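Local structure of pseudoalteromonas arctica PAMC 21717 (Pseudoalteromonas arctica, 5YL7) at residues I168-G173 with Y210-C215; V218-S223 with G237-V242; S312-F317 with C324-V329. The protein is a cold-active serine protease of the subtilase family that probably hydrolyses peptide bonds by a serine-histidine-aspartate mechanism. All coordinates share one frame; numbering follows the deposited sequence.

Contact 1 of 3, residues I168-G173 with Y210-C215; sequences INMSLG and YNPGNC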
# COMPACT_ATOMS: atom_id res chain seq x y z
N ILE A 168 6.80 -5.51 -1.15
CA ILE A 168 6.60 -4.20 -1.82
C ILE A 168 5.13 -3.97 -1.88
O ILE A 168 4.33 -4.85 -2.29
CB ILE A 168 7.21 -4.22 -3.21
CG1 ILE A 168 8.76 -4.05 -3.11
CG2 ILE A 168 6.62 -3.20 -4.13
CD1 ILE A 168 9.47 -4.43 -4.37
N ASN A 169 4.72 -2.75 -1.55
CA ASN A 169 3.35 -2.24 -1.80
C ASN A 169 3.37 -1.18 -2.86
O ASN A 169 4.11 -0.19 -2.75
CB ASN A 169 2.75 -1.69 -0.49
CG ASN A 169 1.31 -1.30 -0.66
OD1 ASN A 169 0.42 -2.12 -0.47
ND2 ASN A 169 1.06 -0.04 -1.12
N MET A 170 2.57 -1.35 -3.91
CA MET A 170 2.38 -0.34 -4.96
C MET A 170 0.93 -0.03 -5.04
O MET A 170 0.09 -0.63 -5.76
CB MET A 170 2.85 -0.81 -6.36
CG MET A 170 4.40 -0.77 -6.41
SD MET A 170 5.02 -0.94 -8.13
CE MET A 170 4.90 -2.35 -7.79
N SER A 171 0.55 1.08 -4.40
CA SER A 171 -0.82 1.66 -4.43
C SER A 171 -0.85 2.69 -5.52
O SER A 171 -0.95 3.92 -5.26
CB SER A 171 -1.13 2.24 -3.08
OG SER A 171 -1.40 1.24 -2.14
N LEU A 172 -0.67 2.29 -6.75
CA LEU A 172 -0.48 3.18 -7.92
C LEU A 172 -0.78 2.44 -9.17
O LEU A 172 -0.84 1.18 -9.17
CB LEU A 172 0.96 3.77 -7.90
CG LEU A 172 2.10 2.74 -8.04
CD1 LEU A 172 2.31 2.25 -9.49
CD2 LEU A 172 3.44 3.25 -7.55
N GLY A 173 -1.02 3.16 -10.23
CA GLY A 173 -1.18 2.50 -11.53
C GLY A 173 -1.70 3.41 -12.59
O GLY A 173 -1.82 4.63 -12.42
N TYR A 210 -5.19 -2.61 -16.69
CA TYR A 210 -4.66 -1.66 -15.75
C TYR A 210 -3.34 -2.20 -15.14
O TYR A 210 -3.34 -3.33 -14.65
CB TYR A 210 -5.67 -1.26 -14.67
CG TYR A 210 -6.87 -0.57 -15.27
CD1 TYR A 210 -6.83 0.78 -15.58
CD2 TYR A 210 -7.93 -1.27 -15.73
CE1 TYR A 210 -7.92 1.35 -16.23
CE2 TYR A 210 -9.02 -0.70 -16.41
CZ TYR A 210 -8.94 0.64 -16.59
OH TYR A 210 -10.04 1.29 -17.22
N ASN A 211 -2.31 -1.42 -15.23
CA ASN A 211 -0.97 -1.79 -14.79
C ASN A 211 -0.61 -1.06 -13.50
O ASN A 211 -1.13 0.08 -13.30
CB ASN A 211 0.09 -1.51 -15.93
CG ASN A 211 0.18 -0.08 -16.31
OD1 ASN A 211 0.80 0.72 -15.63
ND2 ASN A 211 -0.53 0.28 -17.35
N PRO A 212 0.31 -1.49 -12.68
CA PRO A 212 1.03 -2.77 -12.83
C PRO A 212 0.29 -3.95 -12.26
O PRO A 212 0.85 -5.06 -12.23
CB PRO A 212 2.33 -2.49 -12.06
CG PRO A 212 1.91 -1.51 -10.97
CD PRO A 212 0.89 -0.63 -11.63
N GLY A 213 -0.98 -3.83 -11.90
CA GLY A 213 -1.68 -4.96 -11.40
C GLY A 213 -1.84 -6.11 -12.33
O GLY A 213 -1.99 -7.27 -11.96
N ASN A 214 -1.83 -5.80 -13.65
CA ASN A 214 -1.87 -6.78 -14.73
C ASN A 214 -0.52 -7.36 -15.07
O ASN A 214 -0.45 -8.21 -15.97
CB ASN A 214 -2.58 -6.18 -15.96
CG ASN A 214 -1.83 -5.05 -16.58
OD1 ASN A 214 -0.76 -4.65 -16.12
ND2 ASN A 214 -2.40 -4.48 -17.68
N CYS A 215 0.52 -7.03 -14.33
CA CYS A 215 1.82 -7.69 -14.54
C CYS A 215 1.71 -9.08 -13.98
O CYS A 215 0.80 -9.50 -13.24
CB CYS A 215 2.87 -6.92 -13.83
SG CYS A 215 3.13 -5.24 -14.43
O HOH W 1 -2.07 -1.06 -10.68
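Gly173 and Asn211 bring the two backbones together, their CA atoms 5.4 Å apart, where the chain leaving strand 167-170 passes the end of the short strand 210-211. No direct hydrogen bond joins the segments; instead Gly173 CA lies against Asn211 O at 3.0 Å. Glycine suits this point because a side chain would be directed at that oxygen, and the backbone angles would press it against the preceding carbonyl as well. Pro212, which follows a cis peptide bond, turns its ring toward the other segment. Its CD atom is the main point of touch, 3.5 Å from Leu172 O and 3.9 Å from Leu172 CD1. The leucine and proline side chains cross at about a right angle. On the strand side, Met170 SD approaches Pro212 CG at 4.3 Å, while the methionine also packs on Ile143 and Ile147 of helix 140-150.

In subtilases the Ser-Leu-Gly sequence after this strand lines the substrate cleft. Consistent with that role, Gly173 makes backbone hydrogen bonds to a bound peptide. Ser171 OG, for its part, is hydrogen-bonded to Ser281 O, the backbone oxygen of the probable triad serine.

A water bridges the backbones, donating to Leu172 O at 3.0 Å and accepting from Gly213 N at 3.2 Å, so it gives each of these two backbone groups a partner. A type I turn begins at Pro212 and runs to Cys215, closed by Cys215 N to Pro212 O at 2.9 Å. Cys215 is tied by disulfide to Cys178, and the side-chain ND2 atoms of Asn211 and Asn214 both hydrogen-bond to Gly176 O.

Contact 2 of 3, residues V218-S223 with G237-V242; sequences VVNVAS and GSNIDV. With CA (calcium ion), chain F.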
# COMPACT_ATOMS: atom_id res chain seq x y z
N VAL A 218 2.48 -11.00 -9.36
CA VAL A 218 2.09 -10.01 -8.35
C VAL A 218 0.86 -10.44 -7.68
O VAL A 218 0.07 -11.23 -8.20
CB VAL A 218 1.92 -8.60 -8.99
CG1 VAL A 218 3.16 -8.17 -9.78
CG2 VAL A 218 0.71 -8.49 -9.87
N VAL A 219 0.61 -9.86 -6.51
CA VAL A 219 -0.66 -10.05 -5.78
C VAL A 219 -1.51 -8.81 -6.08
O VAL A 219 -1.24 -7.72 -5.54
CB VAL A 219 -0.45 -10.20 -4.28
CG1 VAL A 219 -1.73 -10.46 -3.57
CG2 VAL A 219 0.60 -11.29 -3.97
N ASN A 220 -2.51 -8.96 -6.95
CA ASN A 220 -3.34 -7.85 -7.39
C ASN A 220 -4.61 -7.84 -6.58
O ASN A 220 -5.28 -8.88 -6.40
CB ASN A 220 -3.67 -7.98 -8.89
CG ASN A 220 -4.17 -6.69 -9.46
OD1 ASN A 220 -3.89 -5.62 -9.00
ND2 ASN A 220 -4.94 -6.81 -10.58
N VAL A 221 -4.91 -6.66 -6.03
CA VAL A 221 -5.90 -6.54 -4.92
C VAL A 221 -7.06 -5.65 -5.34
O VAL A 221 -6.89 -4.48 -5.69
CB VAL A 221 -5.21 -5.94 -3.71
CG1 VAL A 221 -6.19 -5.82 -2.53
CG2 VAL A 221 -4.01 -6.78 -3.29
N ALA A 222 -8.26 -6.26 -5.24
CA ALA A 222 -9.55 -5.52 -5.40
C ALA A 222 -9.96 -4.99 -4.04
O ALA A 222 -9.55 -5.43 -2.97
CB ALA A 222 -10.61 -6.43 -5.97
N SER A 223 -10.87 -3.99 -4.05
CA SER A 223 -11.33 -3.34 -2.86
C SER A 223 -12.76 -3.69 -2.49
O SER A 223 -13.64 -3.64 -3.41
CB SER A 223 -11.28 -1.85 -3.04
OG SER A 223 -11.87 -1.19 -1.92
N GLY A 237 -11.80 -8.66 -12.22
CA GLY A 237 -11.42 -9.53 -13.38
C GLY A 237 -10.64 -10.69 -12.95
O GLY A 237 -10.36 -10.91 -11.74
N SER A 238 -10.22 -11.48 -13.95
CA SER A 238 -9.55 -12.71 -13.66
C SER A 238 -8.18 -12.58 -12.98
O SER A 238 -7.84 -13.47 -12.21
CB SER A 238 -9.33 -13.50 -15.00
OG SER A 238 -10.54 -13.64 -15.70
N ASN A 239 -7.50 -11.48 -13.19
CA ASN A 239 -6.21 -11.32 -12.59
C ASN A 239 -6.27 -10.76 -11.17
O ASN A 239 -5.24 -10.64 -10.52
CB ASN A 239 -5.25 -10.51 -13.44
CG ASN A 239 -5.57 -9.07 -13.53
OD1 ASN A 239 -6.26 -8.52 -12.63
ND2 ASN A 239 -5.06 -8.33 -14.49
N ILE A 240 -7.44 -10.55 -10.60
CA ILE A 240 -7.52 -10.18 -9.15
C ILE A 240 -7.21 -11.46 -8.41
O ILE A 240 -7.79 -12.55 -8.67
CB ILE A 240 -8.92 -9.72 -8.78
CG1 ILE A 240 -9.31 -8.41 -9.57
CG2 ILE A 240 -8.96 -9.43 -7.27
CD1 ILE A 240 -8.53 -7.23 -9.38
N ASP A 241 -6.29 -11.34 -7.43
CA ASP A 241 -5.97 -12.48 -6.60
C ASP A 241 -6.81 -12.57 -5.39
O ASP A 241 -7.31 -13.66 -4.97
CB ASP A 241 -4.49 -12.39 -6.20
CG ASP A 241 -3.60 -12.52 -7.41
OD1 ASP A 241 -3.70 -13.61 -8.11
OD2 ASP A 241 -2.76 -11.65 -7.74
N VAL A 242 -6.99 -11.44 -4.68
CA VAL A 242 -7.73 -11.32 -3.40
C VAL A 242 -8.37 -9.94 -3.33
O VAL A 242 -8.01 -9.05 -4.10
CB VAL A 242 -6.81 -11.51 -2.18
CG1 VAL A 242 -6.14 -12.89 -2.18
CG2 VAL A 242 -5.76 -10.41 -2.10
CA CA F . -1.25 -12.88 -9.16
O HOH W 2 -0.04 -11.88 -11.15
O HOH W 3 -2.79 -11.80 -10.73
O HOH W 4 -3.69 -13.55 -10.49
O HOH W 5 -1.75 -14.90 -10.32
O HOH W 6 1.05 -13.90 -9.42
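Val218 O and Asp241 hold a calcium ion between them at the edge of the parallel sheet of the subtilase α/β fold, where strand 219-224 is joined by an outermost strand, 242-245. The carbonyl oxygen Val218 O binds the calcium ion at 2.3 Å. Asp241 is bidentate, with OD2 the nearer oxygen at 2.4 Å from the calcium ion and OD1 farther away. Five waters and Glu307 complete the shell. An aspartate suits the place because its paired oxygens supply negative charge to a site otherwise made of neutral ligands and one other acid; OD1 also meets Lys311 NZ, which probably offsets part of that charge.

The second shell fixes the carboxylate. Asn220 N donates to Asp241 OD2 at 2.8 Å in a nearly straight bond (169°), which OD2 accepts with its anti lone pair, directed away from OD1. In return Asp241 N donates to Asn220 O at 2.9 Å, so the backbone N and O of Asn220 hold OD2 and the backbone N of Asp241. Water 3, a calcium ligand, donates to Asn239 O, and water 2, another ligand, accepts from Val218 N.

Farther along, Ala222 N bonds to Val242 O at 3.0 Å. Val221 and Val242 form a parallel bridge with their side chains on one sheet face, CG2 to CG2 at 4.2 Å, and there Val221 packs on Ala283 and Val287 of helix 280-297. Chi1 of -164° puts Asn220 CG anti to the backbone N; from there ND2 donates to Asn239 OD1 at 3.0 Å. That donor stands above the Asn239 carbonyl plane and the two amides are turned 69° apart; OD1 has a further partner in Ser207 OG. The small Ala222 fits beside the isoleucine branch, its CB meeting Ile240 CG2 at 3.7 Å.

Contact 3 of 3, residues S312-F317 with C324-V329; sequences STTRSF and CGTGIV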
# COMPACT_ATOMS: atom_id res chain seq x y z
N SER A 312 -5.20 -18.63 -0.55
CA SER A 312 -5.83 -19.90 -0.14
C SER A 312 -6.58 -19.78 1.15
O SER A 312 -7.30 -20.72 1.51
CB SER A 312 -4.79 -21.00 -0.06
OG SER A 312 -4.02 -21.20 -1.23
N THR A 313 -6.40 -18.71 1.92
CA THR A 313 -6.99 -18.53 3.24
C THR A 313 -8.02 -17.45 3.34
O THR A 313 -8.42 -17.06 4.42
CB THR A 313 -5.90 -18.34 4.32
OG1 THR A 313 -5.22 -17.10 4.04
CG2 THR A 313 -4.91 -19.48 4.34
N THR A 314 -8.46 -16.91 2.20
CA THR A 314 -9.44 -15.84 2.22
C THR A 314 -10.82 -16.38 2.75
O THR A 314 -11.08 -17.61 2.69
CB THR A 314 -9.68 -15.24 0.84
OG1 THR A 314 -10.04 -16.29 -0.07
CG2 THR A 314 -8.52 -14.51 0.31
N ARG A 315 -11.61 -15.47 3.18
CA ARG A 315 -12.96 -15.76 3.67
C ARG A 315 -13.96 -15.27 2.67
O ARG A 315 -13.68 -14.56 1.70
CB ARG A 315 -13.20 -15.10 5.04
CG ARG A 315 -13.40 -13.56 5.00
CD ARG A 315 -13.61 -12.90 6.27
NE ARG A 315 -13.64 -11.50 6.04
CZ ARG A 315 -14.63 -10.69 5.84
NH1 ARG A 315 -14.44 -9.39 5.98
NH2 ARG A 315 -15.88 -11.04 5.48
N SER A 316 -15.23 -15.72 2.82
CA SER A 316 -16.30 -15.44 1.92
C SER A 316 -16.65 -13.96 1.86
O SER A 316 -16.55 -13.25 2.86
CB SER A 316 -17.59 -16.23 2.27
OG SER A 316 -17.37 -17.65 2.16
N PHE A 317 -17.20 -13.59 0.73
CA PHE A 317 -17.79 -12.28 0.57
C PHE A 317 -19.23 -12.24 1.16
O PHE A 317 -20.03 -13.03 0.67
CB PHE A 317 -17.85 -11.87 -0.89
CG PHE A 317 -16.51 -11.68 -1.55
CD1 PHE A 317 -15.74 -10.56 -1.31
CD2 PHE A 317 -16.06 -12.64 -2.43
CE1 PHE A 317 -14.53 -10.45 -1.96
CE2 PHE A 317 -14.82 -12.53 -3.03
CZ PHE A 317 -14.09 -11.44 -2.80
N CYS A 324 -13.53 -10.80 -7.88
CA CYS A 324 -12.80 -10.12 -6.83
C CYS A 324 -11.77 -11.04 -6.21
O CYS A 324 -11.35 -10.85 -5.02
CB CYS A 324 -13.71 -9.67 -5.73
SG CYS A 324 -14.82 -8.33 -6.19
N GLY A 325 -11.25 -12.03 -6.94
CA GLY A 325 -10.29 -12.95 -6.42
C GLY A 325 -10.97 -13.97 -5.56
O GLY A 325 -12.18 -14.19 -5.61
N THR A 326 -10.20 -14.65 -4.71
CA THR A 326 -10.72 -15.84 -4.03
C THR A 326 -11.60 -15.49 -2.89
O THR A 326 -12.27 -16.43 -2.34
CB THR A 326 -9.59 -16.77 -3.57
OG1 THR A 326 -8.85 -16.09 -2.55
CG2 THR A 326 -8.70 -17.17 -4.69
N GLY A 327 -11.55 -14.27 -2.35
CA GLY A 327 -12.25 -13.91 -1.12
C GLY A 327 -11.61 -12.67 -0.52
O GLY A 327 -10.74 -12.07 -1.19
N ILE A 328 -12.04 -12.32 0.67
CA ILE A 328 -11.44 -11.21 1.43
C ILE A 328 -10.31 -11.79 2.26
O ILE A 328 -10.46 -12.80 2.95
CB ILE A 328 -12.46 -10.52 2.32
CG1 ILE A 328 -13.59 -9.92 1.48
CG2 ILE A 328 -11.82 -9.47 3.26
CD1 ILE A 328 -14.81 -9.52 2.25
N VAL A 329 -9.13 -11.17 2.21
CA VAL A 329 -7.99 -11.61 3.04
C VAL A 329 -8.40 -11.70 4.52
O VAL A 329 -9.03 -10.78 5.02
CB VAL A 329 -6.78 -10.66 2.80
CG1 VAL A 329 -5.69 -10.88 3.85
CG2 VAL A 329 -6.28 -10.85 1.41
O HOH W 7 -11.08 -10.91 6.84
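Arg315 and Ile328 satisfy each other's backbones: Arg315 N donates to Ile328 O at 2.9 Å, and Ile328 N returns a bond to Arg315 O at 3.0 Å. Beside them, Thr314 OG1 donates to Thr326 OG1 at 2.8 Å, and Thr326 OG1 in turn meets Lys311 O, a relay for which threonine hydroxyls suit both positions. Arg315 NE donates to a water lying in the guanidinium plane at 2.7 Å, and the same water donates to Val329 O. Arg315 NH1 is taken up by Gly20 O and Ala18 O. Ile328 CD1 lies over one guanidinium face, offset toward the rim, 3.7 Å from Arg315 NH2.

Phe317 supplies the apolar half. Its CD1 touches Ile328 CG1 at 3.6 Å, and its CZ meets Cys324 CB at 3.4 Å. Gly327 suits its place because a side chain would run into Arg315 O and Thr314 OG1. Cys324 is in disulfide with Cys321, within the intervening loop. The single antiparallel Arg315-Ile328 bridge ties together the two arms of the loop between helices 303-312 and 331-338. Gly327 and Val329 also bond through their backbones to Ala243 of edge strand 242-245 of the subtilase fold.

Overall arrangement
The three contacts follow one another along the chain and lie progressively farther from its centre. In contact 1 the side chain of Leu172 lies near, without touching, the probable triad of Ser281, His100 and Asp41. The centres of contacts 1 and 2 are about 10 Å apart, and the two touch where Gly213 O packs 3.3 Å from Asn220 ND2. A further 10 Å between centres leads from contact 2 to contact 3, itself about 19 Å from contact 1, centre to centre, with no touch between them. Contacts 2 and 3 are joined by a probable hydrogen bond, Asp241 O to Thr326 N at 3.1 Å, and by Val242 CG2 against Val329 CG2. Asp241 thus faces calcium through its side chain and contact 3 through its carbonyl.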